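Local coordinates for hypothetical protein PH0495 (Pyrococcus horikoshii, PDB 1X3L) that catalyses the magnesium- and ATP-dependent phosphorylation of D-glycerate to 2-phosphoglycerate, and also accepts other nucleotides or pyrophosphate as phosphate donor, at residues V53-G57 and K58-E62. Residues are numbered along the deposited sequence; the frame is centred on the assembly and turned at random.
Sequences VIALG and KAACE
With phi at 133° and psi at 176°, Gly57 turns the chain just past the end of strand 51-56 and leaves its carbonyl O within hydrogen-bonding range of Ala60 N, a backbone setting open to glycine because a side chain would press on the carbonyl O of Leu56. A type I beta turn from Gly57 to Ala60 follows, closed by the hydrogen bond from Ala60 N to Gly57 O at 3.2 Å. That bond is fairly straight at the hydrogen, yet the donor sits above the carbonyl plane and well off either lone pair. The fold-back lays the first residue of the helix against the strand: Ala60 CB meets Ala55 CB at 3.7 Å, methyl against methyl. Ala60 CB also lies 3.3 Å from Gly57 O. In return, Ala55 CB rests 3.6 Å from Ala60 O. With both side chains this small, the CA atoms of Ala55 and Ala60 come within 4.8 Å of each other.

The Lys58 side chain runs away from the strand. Its CG is anti to the carbonyl carbon (chi1 -64°) and the chain beyond is fully extended, carrying NZ outward; this lysine probably contacts the substrate. Thr80 OG1 is a second hydrogen-bond partner for Gly57 O, and Ser130 OG holds the N of Ala59, the N-cap residue. The turn thus makes the first connection of a beta-alpha-beta unit, taking the chain from strand 51-56, which lies between the parallel strands 75-81 and 124-129, into helix 60-70.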
# COMPACT_ATOMS: atom_id res chain seq x y z
N VAL A 53 7.81 -7.60 19.36
CA VAL A 53 7.04 -7.20 18.20
C VAL A 53 6.22 -5.94 18.44
O VAL A 53 5.50 -5.84 19.43
CB VAL A 53 6.06 -8.31 17.74
CG1 VAL A 53 5.13 -7.76 16.66
CG2 VAL A 53 6.82 -9.51 17.21
N ILE A 54 6.35 -4.98 17.54
CA ILE A 54 5.58 -3.75 17.60
C ILE A 54 4.93 -3.60 16.23
O ILE A 54 5.61 -3.31 15.24
CB ILE A 54 6.48 -2.53 17.88
CG1 ILE A 54 7.08 -2.63 19.28
CG2 ILE A 54 5.66 -1.24 17.73
CD1 ILE A 54 8.07 -1.52 19.62
N ALA A 55 3.62 -3.83 16.17
CA ALA A 55 2.88 -3.74 14.92
C ALA A 55 1.87 -2.60 14.93
O ALA A 55 1.21 -2.35 15.93
CB ALA A 55 2.17 -5.06 14.67
N LEU A 56 1.77 -1.91 13.79
CA LEU A 56 0.86 -0.79 13.64
C LEU A 56 0.32 -0.72 12.22
O LEU A 56 1.08 -0.76 11.24
CB LEU A 56 1.57 0.52 13.97
CG LEU A 56 2.94 0.71 13.30
CD1 LEU A 56 3.03 2.09 12.67
CD2 LEU A 56 4.04 0.49 14.34
N GLY A 57 -1.00 -0.62 12.11
CA GLY A 57 -1.63 -0.55 10.81
C GLY A 57 -2.81 -1.49 10.75
O GLY A 57 -3.06 -2.24 11.69
N LYS A 58 -3.53 -1.47 9.64
CA LYS A 58 -4.69 -2.32 9.45
C LYS A 58 -4.38 -3.81 9.44
O LYS A 58 -5.25 -4.63 9.72
CB LYS A 58 -5.42 -1.91 8.17
CG LYS A 58 -5.98 -0.50 8.20
CD LYS A 58 -6.58 -0.11 6.86
CE LYS A 58 -7.09 1.32 6.88
NZ LYS A 58 -7.56 1.76 5.54
N ALA A 59 -3.14 -4.17 9.11
CA ALA A 59 -2.75 -5.58 9.07
C ALA A 59 -1.81 -5.96 10.22
O ALA A 59 -1.14 -6.99 10.18
CB ALA A 59 -2.08 -5.89 7.74
N ALA A 60 -1.78 -5.12 11.25
CA ALA A 60 -0.93 -5.35 12.41
C ALA A 60 -1.04 -6.77 12.97
O ALA A 60 -0.03 -7.45 13.18
CB ALA A 60 -1.24 -4.33 13.50
N CYS A 61 -2.27 -7.22 13.22
CA CYS A 61 -2.48 -8.56 13.77
C CYS A 61 -2.08 -9.67 12.82
O CYS A 61 -1.47 -10.66 13.24
CB CYS A 61 -3.95 -8.74 14.18
SG CYS A 61 -4.42 -7.74 15.61
N GLU A 62 -2.42 -9.53 11.54
CA GLU A 62 -2.04 -10.56 10.58
C GLU A 62 -0.52 -10.66 10.46
O GLU A 62 0.03 -11.76 10.44
CB GLU A 62 -2.69 -10.29 9.22
CG GLU A 62 -4.13 -10.76 9.14
CD GLU A 62 -4.26 -12.28 9.26
OE1 GLU A 62 -3.95 -12.99 8.27
OE2 GLU A 62 -4.65 -12.76 10.34